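Local coordinates for protein putative citrate lyase, alfa subunit (Streptococcus mutans, PDB 2HJ0) that is a putative citrate lyase alpha subunit of the CitF family, built around two large mixed beta sheets with flanking helices, at residues 370-375 against 402-407; 374-379 against 426-431; 408-413 against 437-442; 122-127 against 146-151; 307-312 against 328-333. All coordinates share one frame; numbering follows the deposited sequence.

Contact 1 (370-375 against 402-407); sequences CVLSAL and DTAFAA
Cys370 and Leu372, separated by Val371 on strand 370-372, both turn toward helix 402-406 and meet Thr403, Ala404 and Ala407. The apolar part of the contact consists of two small encounters. Cys370 SG lies 3.7 Å from Ala407 CB, at the point where the chain leaves the helix. Leu372 CD1 touches Ala404 CB at 3.8 Å, one methyl against another. The two places are joined by Thr403, whose OG1 approaches both strand residues: it is 3.5 Å from Cys370 SG and 4.0 Å from Leu372 CD2. The torsions account for this meeting. In Cys370, SG lies between the backbone N and the carbonyl carbon (chi1 67°), and Thr403 OG1 takes the corresponding place on its own residue (chi1 77°).

Polar bonds to residues beyond the pair hold both elements. On the strand, Cys370 and Leu372 form backbone hydrogen bonds with Leu411 of the next strand of the sheet. At the start of the helical segment, Asp402 forms a salt bridge with Arg500.

The backbones stay well apart: the two axes approach to 8.9 Å at 141°, and the nearest CA atoms, those of Cys370 and Ala407, are 6.3 Å from each other. Val371 points the other way and packs on Ser284 and Val287 of helix 282-297, so helices lie on both faces of the strand. Helix 400-406 leads directly into strand 409-413, the parallel neighbour of strand 369-372, and this is the strand-helix packing of a beta-alpha-beta crossover in a layered alpha/beta fold.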
# COMPACT_ATOMS: atom_id res chain seq x y z
N CYS A 370 9.49 25.37 3.95
CA CYS A 370 8.43 25.13 4.91
C CYS A 370 8.35 26.34 5.86
O CYS A 370 9.36 26.97 6.17
CB CYS A 370 8.67 23.84 5.69
SG CYS A 370 10.13 23.86 6.82
N VAL A 371 7.13 26.64 6.29
CA VAL A 371 6.86 27.74 7.20
C VAL A 371 6.34 27.14 8.50
O VAL A 371 5.24 26.59 8.54
CB VAL A 371 5.81 28.69 6.58
CG1 VAL A 371 5.61 29.91 7.46
CG2 VAL A 371 6.25 29.11 5.17
N LEU A 372 7.13 27.25 9.56
CA LEU A 372 6.77 26.70 10.86
C LEU A 372 6.58 27.76 11.94
O LEU A 372 7.06 28.89 11.79
CB LEU A 372 7.87 25.74 11.31
CG LEU A 372 8.19 24.69 10.27
CD1 LEU A 372 9.46 23.95 10.63
CD2 LEU A 372 7.01 23.74 10.17
N SER A 373 5.92 27.39 13.03
CA SER A 373 5.72 28.34 14.12
C SER A 373 6.53 27.87 15.32
O SER A 373 7.24 26.87 15.21
CB SER A 373 4.24 28.45 14.49
OG SER A 373 3.70 27.16 14.67
N ALA A 374 6.43 28.57 16.44
CA ALA A 374 7.20 28.19 17.62
C ALA A 374 6.72 28.80 18.92
O ALA A 374 6.11 29.88 18.94
CB ALA A 374 8.65 28.55 17.40
N LEU A 375 6.98 28.10 20.02
CA LEU A 375 6.63 28.62 21.34
C LEU A 375 7.85 29.41 21.81
O LEU A 375 7.74 30.53 22.31
CB LEU A 375 6.34 27.50 22.32
CG LEU A 375 5.08 26.70 22.09
CD1 LEU A 375 5.05 25.56 23.09
CD2 LEU A 375 3.85 27.57 22.24
N ASP A 402 10.94 17.35 11.61
CA ASP A 402 10.98 16.54 10.40
C ASP A 402 11.20 17.36 9.14
O ASP A 402 12.20 17.22 8.45
CB ASP A 402 9.68 15.76 10.19
CG ASP A 402 9.55 14.56 11.08
OD1 ASP A 402 10.57 13.84 11.27
OD2 ASP A 402 8.43 14.33 11.58
N THR A 403 10.24 18.22 8.83
CA THR A 403 10.35 19.01 7.63
C THR A 403 11.46 20.05 7.79
O THR A 403 12.19 20.35 6.85
CB THR A 403 9.04 19.71 7.31
OG1 THR A 403 8.88 20.83 8.18
CG2 THR A 403 7.89 18.77 7.51
N ALA A 404 11.58 20.60 8.99
CA ALA A 404 12.61 21.60 9.22
C ALA A 404 13.94 21.08 8.70
O ALA A 404 14.76 21.83 8.19
CB ALA A 404 12.73 21.93 10.69
N PHE A 405 14.15 19.78 8.83
CA PHE A 405 15.40 19.24 8.35
C PHE A 405 15.40 18.97 6.84
O PHE A 405 16.33 19.37 6.15
CB PHE A 405 15.75 17.96 9.12
CG PHE A 405 16.93 17.21 8.55
CD1 PHE A 405 16.75 16.26 7.56
CD2 PHE A 405 18.22 17.47 9.00
CE1 PHE A 405 17.83 15.59 7.02
CE2 PHE A 405 19.30 16.80 8.47
CZ PHE A 405 19.11 15.86 7.48
N ALA A 406 14.37 18.31 6.35
CA ALA A 406 14.30 17.97 4.94
C ALA A 406 14.26 19.17 4.02
O ALA A 406 14.96 19.20 3.01
CB ALA A 406 13.12 17.09 4.68
N ALA A 407 13.46 20.16 4.37
CA ALA A 407 13.30 21.37 3.55
C ALA A 407 14.63 22.04 3.20
O ALA A 407 15.57 22.05 3.99
CB ALA A 407 12.39 22.35 4.27

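Contact 2 (374-379 against 426-431); sequences ALEVDT and DKVNTV
Glu376 OE1 accepts the backbone N-H of Asn429 at 2.9 Å, with an N-H...O angle of 155°, through its syn lone pair. A weak hydrogen bond from Asn384 ND2 reaches the same oxygen. The glutamate spans the distance because its chain is extended beyond CG, with CD anti to CA (chi2 -174°).

A second carboxylate does similar work further on: Asp378 OD2 takes the N-H of Val428 at 3.4 Å, a weak bond. The other oxygen, Asp378 OD1, accepts from Asn380 N and Asn382 N in the turn that follows. That turn belongs to the small antiparallel pair 376-377 and 383-384, whose start carries a classic beta bulge, with Leu375 and Glu376 both facing Asn384. Loop 426-431 runs beside this hairpin and offers it two backbone N-H groups.

Between the two carboxylates sits Val428. Its CG1 lies 3.7 Å from Glu376 CB and 3.4 Å from Asp378 N, and the Asp378 and Val428 side chains cross at about a right angle. At the exposed end, Thr379 CG2 is 3.5 Å from Asp426 OD1, an oxygen that also has a long, weak ion pair with Lys474.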
# COMPACT_ATOMS: atom_id res chain seq x y z
N ALA A 374 6.43 28.57 16.44
CA ALA A 374 7.20 28.19 17.62
C ALA A 374 6.72 28.80 18.92
O ALA A 374 6.11 29.88 18.94
CB ALA A 374 8.65 28.55 17.40
N LEU A 375 6.98 28.10 20.02
CA LEU A 375 6.63 28.62 21.34
C LEU A 375 7.85 29.41 21.81
O LEU A 375 7.74 30.53 22.31
CB LEU A 375 6.34 27.50 22.32
CG LEU A 375 5.08 26.70 22.09
CD1 LEU A 375 5.05 25.56 23.09
CD2 LEU A 375 3.85 27.57 22.24
N GLU A 376 9.03 28.82 21.64
CA GLU A 376 10.27 29.47 22.01
C GLU A 376 11.32 29.20 20.93
O GLU A 376 11.14 28.34 20.07
CB GLU A 376 10.85 28.93 23.31
CG GLU A 376 10.03 29.10 24.55
CD GLU A 376 10.81 28.64 25.77
OE1 GLU A 376 11.31 27.49 25.75
OE2 GLU A 376 10.95 29.42 26.73
N VAL A 377 12.41 29.94 21.02
CA VAL A 377 13.53 29.79 20.10
C VAL A 377 14.67 30.58 20.71
O VAL A 377 14.57 31.79 20.89
CB VAL A 377 13.15 30.31 18.67
CG1 VAL A 377 12.37 31.60 18.79
CG2 VAL A 377 14.39 30.50 17.83
N ASP A 378 15.75 29.88 21.09
CA ASP A 378 16.89 30.52 21.72
C ASP A 378 17.90 31.11 20.74
O ASP A 378 17.67 31.10 19.53
CB ASP A 378 17.59 29.56 22.69
CG ASP A 378 18.08 28.30 22.02
OD1 ASP A 378 18.66 28.39 20.92
OD2 ASP A 378 17.90 27.20 22.62
N THR A 379 19.00 31.63 21.26
CA THR A 379 20.03 32.24 20.44
C THR A 379 20.86 31.22 19.66
O THR A 379 21.85 31.55 19.01
CB THR A 379 20.99 33.10 21.28
OG1 THR A 379 21.73 32.24 22.17
CG2 THR A 379 20.23 34.13 22.09
N ASP A 426 17.40 33.02 25.68
CA ASP A 426 18.75 32.51 25.57
C ASP A 426 18.82 30.99 25.57
O ASP A 426 19.79 30.42 25.10
CB ASP A 426 19.62 33.04 26.71
CG ASP A 426 19.91 34.50 26.58
OD1 ASP A 426 20.45 34.91 25.53
OD2 ASP A 426 19.60 35.25 27.54
N LYS A 427 17.80 30.34 26.09
CA LYS A 427 17.79 28.89 26.13
C LYS A 427 16.35 28.41 26.27
O LYS A 427 15.64 28.86 27.15
CB LYS A 427 18.62 28.42 27.32
CG LYS A 427 19.08 26.99 27.28
CD LYS A 427 19.98 26.70 28.48
CE LYS A 427 20.78 25.42 28.30
NZ LYS A 427 21.89 25.33 29.29
N VAL A 428 15.93 27.50 25.40
CA VAL A 428 14.56 26.99 25.46
C VAL A 428 14.42 25.92 26.53
O VAL A 428 15.36 25.15 26.78
CB VAL A 428 14.13 26.40 24.11
CG1 VAL A 428 14.24 27.45 23.01
CG2 VAL A 428 14.99 25.20 23.78
N ASN A 429 13.26 25.88 27.17
CA ASN A 429 12.99 24.87 28.20
C ASN A 429 13.09 23.47 27.62
O ASN A 429 13.75 22.60 28.19
CB ASN A 429 11.60 25.08 28.81
CG ASN A 429 11.54 26.29 29.75
OD1 ASN A 429 10.51 26.97 29.86
ND2 ASN A 429 12.67 26.55 30.44
N THR A 430 12.44 23.24 26.48
CA THR A 430 12.47 21.94 25.81
C THR A 430 12.90 22.10 24.35
O THR A 430 12.47 23.03 23.68
CB THR A 430 11.09 21.25 25.81
OG1 THR A 430 10.50 21.35 27.11
CG2 THR A 430 11.24 19.79 25.43
N VAL A 431 13.74 21.20 23.86
CA VAL A 431 14.19 21.29 22.48
C VAL A 431 13.56 20.21 21.60
O VAL A 431 13.73 19.02 21.86
CB VAL A 431 15.71 21.11 22.36
CG1 VAL A 431 16.12 21.13 20.89
CG2 VAL A 431 16.43 22.18 23.13

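Contact 3 (408-413 against 437-442); sequences KMSLVI and SVDVVV
In Asp439, chi1 of -62° sets CG beside the backbone N, and with chi2 at -57° OD2 meets the backbone N-H of Ser410 at 2.6 Å, accepting through its anti lone pair. In Ile413, CG2 is the branch anti to the carbonyl carbon and rests 3.7 Å from Val442 CG2. The setting is a parallel strand pair, 409-413 with 440-442, inside a mixed sheet. Together with the flanking helices, this is consistent with a Rossmann-like alpha/beta fold.

Leu411 pairs with Val440, Val412 with Val441 and Ile413 with Val442. On one face, Leu411 and Val440 lie side by side, with Leu411 CD1 3.9 Å from Val440 CB; Leu411 and Ile413 on this face also pack on helix 251-265. Val412 occupies the other face and places CG2 3.5 Å from Val438 CG1, the two side chains crossing at about a right angle.

Polar groups at the beginning of the pairing are well supplied. Ser410 O accepts from two donors, Val440 N at 2.9 Å and Asp439 N at 3.2 Å, while Ser410 OG has its partner in Ala404 O. Asp439 OD1 has a salt bridge to Arg453, so each carboxylate oxygen has its own partner. Along the strands, Val412 N donates to Val440 O at 2.9 Å, and Val442 N reaches Val412 O at 3.0 Å from 41° above the carbonyl plane.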
# COMPACT_ATOMS: atom_id res chain seq x y z
N LYS A 408 14.70 22.58 1.98
CA LYS A 408 15.89 23.26 1.51
C LYS A 408 16.05 24.49 2.35
O LYS A 408 17.16 24.91 2.66
CB LYS A 408 15.72 23.72 0.06
CG LYS A 408 15.43 22.65 -0.97
CD LYS A 408 16.63 21.79 -1.24
CE LYS A 408 16.42 21.02 -2.53
NZ LYS A 408 15.17 20.21 -2.51
N MSE A 409 14.93 25.11 2.70
CA MSE A 409 14.98 26.31 3.52
C MSE A 409 13.83 26.35 4.52
O MSE A 409 12.66 26.44 4.15
CB MSE A 409 14.93 27.55 2.64
CG MSE A 409 14.93 28.85 3.41
SE MSE A 409 14.92 30.35 2.18
CE MSE A 409 13.07 30.31 1.67
N SER A 410 14.20 26.27 5.80
CA SER A 410 13.24 26.27 6.89
C SER A 410 12.98 27.65 7.46
O SER A 410 13.91 28.35 7.88
CB SER A 410 13.72 25.35 8.00
OG SER A 410 13.50 24.00 7.66
N LEU A 411 11.71 28.05 7.50
CA LEU A 411 11.34 29.33 8.07
C LEU A 411 10.58 29.11 9.36
O LEU A 411 9.64 28.32 9.41
CB LEU A 411 10.45 30.13 7.11
CG LEU A 411 11.15 31.23 6.33
CD1 LEU A 411 12.17 30.59 5.40
CD2 LEU A 411 10.12 32.03 5.54
N VAL A 412 10.99 29.80 10.41
CA VAL A 412 10.30 29.70 11.69
C VAL A 412 9.81 31.12 11.99
O VAL A 412 10.59 32.00 12.39
CB VAL A 412 11.24 29.20 12.83
CG1 VAL A 412 10.54 29.29 14.17
CG2 VAL A 412 11.65 27.75 12.57
N ILE A 413 8.53 31.35 11.77
CA ILE A 413 7.97 32.67 12.02
C ILE A 413 7.16 32.66 13.30
O ILE A 413 6.50 31.68 13.63
CB ILE A 413 7.07 33.14 10.85
CG1 ILE A 413 5.77 32.34 10.81
CG2 ILE A 413 7.81 32.97 9.54
CD1 ILE A 413 4.81 32.85 9.78
N SER A 437 18.66 23.10 11.92
CA SER A 437 17.60 22.81 10.96
C SER A 437 16.79 24.07 10.65
O SER A 437 15.97 24.09 9.73
CB SER A 437 16.63 21.74 11.49
OG SER A 437 17.15 20.44 11.35
N VAL A 438 17.01 25.12 11.43
CA VAL A 438 16.29 26.36 11.24
C VAL A 438 17.18 27.29 10.43
O VAL A 438 18.29 27.63 10.85
CB VAL A 438 15.93 26.99 12.59
CG1 VAL A 438 15.14 28.26 12.37
CG2 VAL A 438 15.13 25.99 13.41
N ASP A 439 16.69 27.70 9.27
CA ASP A 439 17.44 28.57 8.38
C ASP A 439 17.15 30.04 8.55
O ASP A 439 18.07 30.86 8.66
CB ASP A 439 17.18 28.17 6.93
CG ASP A 439 17.63 26.75 6.64
OD1 ASP A 439 18.83 26.47 6.85
OD2 ASP A 439 16.79 25.92 6.20
N VAL A 440 15.87 30.39 8.56
CA VAL A 440 15.48 31.78 8.70
C VAL A 440 14.35 31.95 9.68
O VAL A 440 13.38 31.20 9.66
CB VAL A 440 15.01 32.37 7.35
CG1 VAL A 440 14.71 33.86 7.52
CG2 VAL A 440 16.05 32.12 6.27
N VAL A 441 14.50 32.94 10.54
CA VAL A 441 13.49 33.24 11.54
C VAL A 441 12.83 34.57 11.15
O VAL A 441 13.51 35.52 10.78
CB VAL A 441 14.14 33.36 12.95
CG1 VAL A 441 13.16 33.94 13.95
CG2 VAL A 441 14.60 31.99 13.41
N VAL A 442 11.50 34.62 11.20
CA VAL A 442 10.77 35.82 10.84
C VAL A 442 9.90 36.33 12.00
O VAL A 442 9.15 35.56 12.60
CB VAL A 442 9.86 35.56 9.62
CG1 VAL A 442 9.15 36.84 9.19
CG2 VAL A 442 10.69 35.01 8.47

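Contact 4 (122-127 against 146-151); sequences TSSGLR and RSHGGR
Ser123 and Arg146 make the close part of this contact, where the C-terminal end of strand 118-123 meets the loop leading from its parallel neighbour, strand 143-145, into helix 148-157. Arg146 N donates to Ser123 O at 3.1 Å, coming from 40° above the carbonyl plane. Alongside it, Ser124 CA points its hydrogen at Arg146 O, 3.6 Å away. Ser147 is the N-cap of the helix, its OG accepting from Gly150 N at 2.9 Å.

Looser are the ends of the long side chains. Arg146 runs extended from CG to NE and brings NH2 to Thr122 OG1 at 2.9 Å; the hydroxyl lies at the guanidinium edge, yet the N-H...O angle of 122° makes the bond weak. Stronger partners lie elsewhere: Arg146 NE has a salt bridge to Glu498, and Thr122 OG1 bonds Ile144 O. On the partly exposed side, His148 CE1 only grazes Ser124 OG at 3.7 Å, that hydroxyl being bonded to Gly398 N. A bound citric acid, probably from the crystallisation liquor, is about 3 Å from the His148 side chain. Arg151 is linked through water instead: one molecule donates to Thr122 O at 2.7 Å and accepts from Arg151 NE at 2.9 Å.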
# COMPACT_ATOMS: atom_id res chain seq x y z
N THR A 122 3.29 6.94 24.00
CA THR A 122 4.17 7.50 22.98
C THR A 122 3.31 8.20 21.93
O THR A 122 2.27 7.67 21.52
CB THR A 122 5.06 6.43 22.30
OG1 THR A 122 5.91 7.08 21.35
CG2 THR A 122 4.23 5.36 21.60
N SER A 123 3.70 9.42 21.55
CA SER A 123 2.96 10.16 20.53
C SER A 123 3.60 11.49 20.18
O SER A 123 4.71 11.81 20.62
CB SER A 123 1.50 10.39 20.94
OG SER A 123 1.37 11.40 21.91
N SER A 124 2.89 12.26 19.37
CA SER A 124 3.37 13.56 18.93
C SER A 124 3.16 14.57 20.04
O SER A 124 4.07 15.32 20.41
CB SER A 124 2.62 13.99 17.66
OG SER A 124 2.90 15.34 17.32
N GLY A 125 1.95 14.59 20.59
CA GLY A 125 1.67 15.54 21.65
C GLY A 125 0.69 15.04 22.69
O GLY A 125 0.15 13.95 22.58
N LEU A 126 0.45 15.85 23.70
CA LEU A 126 -0.47 15.44 24.74
C LEU A 126 -1.52 16.52 24.94
O LEU A 126 -2.58 16.27 25.50
CB LEU A 126 0.31 15.18 26.04
CG LEU A 126 1.49 14.19 25.92
CD1 LEU A 126 2.30 14.23 27.19
CD2 LEU A 126 0.97 12.79 25.65
N ARG A 127 -1.22 17.73 24.46
CA ARG A 127 -2.09 18.90 24.58
C ARG A 127 -2.28 19.32 26.03
O ARG A 127 -1.65 18.78 26.93
CB ARG A 127 -3.47 18.66 23.92
CG ARG A 127 -3.45 18.48 22.40
CD ARG A 127 -2.70 19.61 21.67
NE ARG A 127 -2.47 19.30 20.25
CZ ARG A 127 -1.64 19.99 19.45
NH1 ARG A 127 -1.50 19.64 18.18
NH2 ARG A 127 -0.96 21.02 19.93
N ARG A 146 7.72 11.35 20.01
CA ARG A 146 8.39 11.17 18.73
C ARG A 146 7.70 12.05 17.68
O ARG A 146 6.51 12.32 17.80
CB ARG A 146 8.28 9.71 18.28
CG ARG A 146 8.82 8.68 19.24
CD ARG A 146 8.91 7.33 18.50
NE ARG A 146 9.81 6.40 19.15
CZ ARG A 146 9.46 5.59 20.15
NH1 ARG A 146 10.36 4.80 20.69
NH2 ARG A 146 8.21 5.56 20.59
N SER A 147 8.44 12.48 16.67
CA SER A 147 7.88 13.29 15.59
C SER A 147 7.05 12.34 14.72
O SER A 147 7.15 11.12 14.87
CB SER A 147 9.00 13.91 14.75
OG SER A 147 9.74 12.92 14.04
N HIS A 148 6.23 12.88 13.82
CA HIS A 148 5.44 12.00 12.95
C HIS A 148 6.38 11.04 12.22
O HIS A 148 6.07 9.86 12.07
CB HIS A 148 4.60 12.79 11.94
CG HIS A 148 3.52 13.61 12.58
ND1 HIS A 148 2.79 13.16 13.65
CD2 HIS A 148 3.05 14.84 12.28
CE1 HIS A 148 1.91 14.09 14.00
NE2 HIS A 148 2.05 15.12 13.18
N GLY A 149 7.53 11.55 11.77
CA GLY A 149 8.48 10.70 11.09
C GLY A 149 9.12 9.70 12.06
O GLY A 149 9.31 8.53 11.74
N GLY A 150 9.44 10.17 13.27
CA GLY A 150 10.04 9.30 14.27
C GLY A 150 9.16 8.10 14.60
O GLY A 150 9.65 6.98 14.77
N ARG A 151 7.86 8.34 14.69
CA ARG A 151 6.91 7.28 15.00
C ARG A 151 6.91 6.28 13.84
O ARG A 151 6.93 5.06 14.04
CB ARG A 151 5.51 7.86 15.18
CG ARG A 151 4.44 6.81 15.44
CD ARG A 151 3.09 7.46 15.61
NE ARG A 151 2.12 6.55 16.18
CZ ARG A 151 1.48 5.61 15.49
NH1 ARG A 151 1.70 5.46 14.19
NH2 ARG A 151 0.61 4.82 16.11
O HOH W 1 2.61 6.50 19.07

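Contact 5 (307-312 against 328-333); sequences GGITNA and VQDFDH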
# COMPACT_ATOMS: atom_id res chain seq x y z
N GLY A 307 1.82 18.49 3.69
CA GLY A 307 1.38 18.60 5.07
C GLY A 307 -0.07 18.39 5.42
O GLY A 307 -0.74 17.48 4.93
N GLY A 308 -0.49 19.21 6.37
CA GLY A 308 -1.86 19.22 6.83
C GLY A 308 -2.43 20.28 5.93
O GLY A 308 -2.03 21.45 5.98
N ILE A 309 -3.34 19.85 5.07
CA ILE A 309 -3.97 20.71 4.10
C ILE A 309 -5.07 21.53 4.73
O ILE A 309 -5.69 21.10 5.69
CB ILE A 309 -4.52 19.86 2.97
CG1 ILE A 309 -3.40 18.96 2.44
CG2 ILE A 309 -5.11 20.74 1.88
CD1 ILE A 309 -2.12 19.70 2.05
N THR A 310 -5.28 22.74 4.21
CA THR A 310 -6.35 23.63 4.69
C THR A 310 -7.04 24.10 3.42
O THR A 310 -6.52 23.90 2.32
CB THR A 310 -5.83 24.88 5.40
OG1 THR A 310 -5.43 25.84 4.43
CG2 THR A 310 -4.64 24.54 6.26
N ASN A 311 -8.20 24.73 3.56
CA ASN A 311 -8.93 25.22 2.39
C ASN A 311 -8.10 26.15 1.52
O ASN A 311 -8.30 26.18 0.32
CB ASN A 311 -10.22 25.92 2.81
CG ASN A 311 -11.06 26.37 1.62
OD1 ASN A 311 -11.14 27.56 1.33
ND2 ASN A 311 -11.67 25.41 0.91
N ALA A 312 -7.18 26.90 2.13
CA ALA A 312 -6.34 27.81 1.36
C ALA A 312 -5.55 27.02 0.34
O ALA A 312 -5.29 27.49 -0.78
CB ALA A 312 -5.40 28.54 2.26
N VAL A 328 -1.29 14.29 4.22
CA VAL A 328 -1.10 13.29 5.26
C VAL A 328 -2.15 13.51 6.35
O VAL A 328 -2.42 12.63 7.17
CB VAL A 328 0.30 13.36 5.88
CG1 VAL A 328 0.42 14.58 6.79
CG2 VAL A 328 0.57 12.08 6.64
N GLN A 329 -2.72 14.70 6.36
CA GLN A 329 -3.75 15.03 7.33
C GLN A 329 -4.50 16.30 6.93
O GLN A 329 -3.90 17.29 6.51
CB GLN A 329 -3.13 15.20 8.71
CG GLN A 329 -4.00 15.98 9.62
CD GLN A 329 -3.46 16.03 11.01
OE1 GLN A 329 -2.24 16.20 11.22
NE2 GLN A 329 -4.34 15.90 12.00
N ASP A 330 -5.82 16.27 7.08
CA ASP A 330 -6.63 17.43 6.75
C ASP A 330 -6.95 18.21 7.99
O ASP A 330 -7.13 17.63 9.06
CB ASP A 330 -7.92 16.99 6.09
CG ASP A 330 -7.69 16.39 4.74
OD1 ASP A 330 -8.09 15.22 4.53
OD2 ASP A 330 -7.11 17.09 3.89
N PHE A 331 -7.04 19.53 7.86
CA PHE A 331 -7.33 20.39 8.99
C PHE A 331 -8.69 21.12 8.94
O PHE A 331 -8.93 22.05 9.71
CB PHE A 331 -6.19 21.39 9.17
CG PHE A 331 -5.01 20.85 9.95
CD1 PHE A 331 -4.83 21.17 11.28
CD2 PHE A 331 -4.10 19.99 9.34
CE1 PHE A 331 -3.75 20.66 12.00
CE2 PHE A 331 -3.02 19.47 10.05
CZ PHE A 331 -2.84 19.81 11.38
N ASP A 332 -9.56 20.70 8.02
CA ASP A 332 -10.90 21.27 7.91
C ASP A 332 -11.72 20.47 6.91
O ASP A 332 -11.18 19.85 5.99
CB ASP A 332 -10.86 22.75 7.52
CG ASP A 332 -10.17 23.00 6.21
OD1 ASP A 332 -9.93 24.18 5.89
OD2 ASP A 332 -9.86 22.02 5.50
N HIS A 333 -13.04 20.46 7.08
CA HIS A 333 -13.91 19.69 6.21
C HIS A 333 -13.66 19.87 4.71
O HIS A 333 -13.53 18.89 3.97
CB HIS A 333 -15.37 20.00 6.53
CG HIS A 333 -16.34 19.25 5.68
ND1 HIS A 333 -16.41 17.88 5.67
CD2 HIS A 333 -17.23 19.68 4.76
CE1 HIS A 333 -17.31 17.49 4.78
NE2 HIS A 333 -17.82 18.56 4.21
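Gly308 and Ile309 pair with Gln329 and Asp330 as a short two-stranded parallel sheet, from whose ends the chain turns into helices 311-318 and 333-341. Three backbone bonds join the segments. Phe331 N donates to Ile309 O at 3.0 Å and meets it almost head-on, with a C=O...N angle of 169°. Ile309 N donates to Gln329 O, an oxygen whose position is less certain, and Val328 N to Gly307 O is weak at 3.3 Å.

Beside the pairing, the Phe331 ring turns its edge to the glycine: CD2 lies 3.5 Å from Gly308 CA, near the ring plane. Asp330 is on the same face as Ile309, its OD2 3.9 Å from Ile309 CB, while OD1 accepts from Ser189 N. The side chain of Gln329, on the other face, bonds Tyr192 OH and lies about 3 Å from a bound citric acid, which may mark a pocket.

Both helix starts are capped. Thr310 OG1 accepts weakly from Ala312 N, and Asp332 is the N-cap of helix 333-341, its side chain capping a backbone N-H just beyond His333; OD2 also bonds Ser335 OG. The same carboxylate reaches across: Asp332 OD1 receives Asn311 N at 3.0 Å on its syn lone pair.

Contacts 4 and 5 close along the chain before contacts 1, 2 and 3, which lie on one side of the chain's centre. Contact 1 shares residues 374-375 with contact 2, and its helix 400-406 continues into strand 409-413 of contact 3; their centres are about 14 Å and 7 Å from that of contact 1. Contacts 1 and 3 use neighbouring strands of one mixed sheet, contact 4 lies in the other large sheet, and contact 5 forms its own small parallel sheet. Asp402 of contact 1 bonds Ser147 and Gly149 of contact 4, tying the two sheet regions together. His148 of contact 4 and Gln329 of contact 5 each lie beside citric acid and also meet Tyr192; the acid may mark a pocket there.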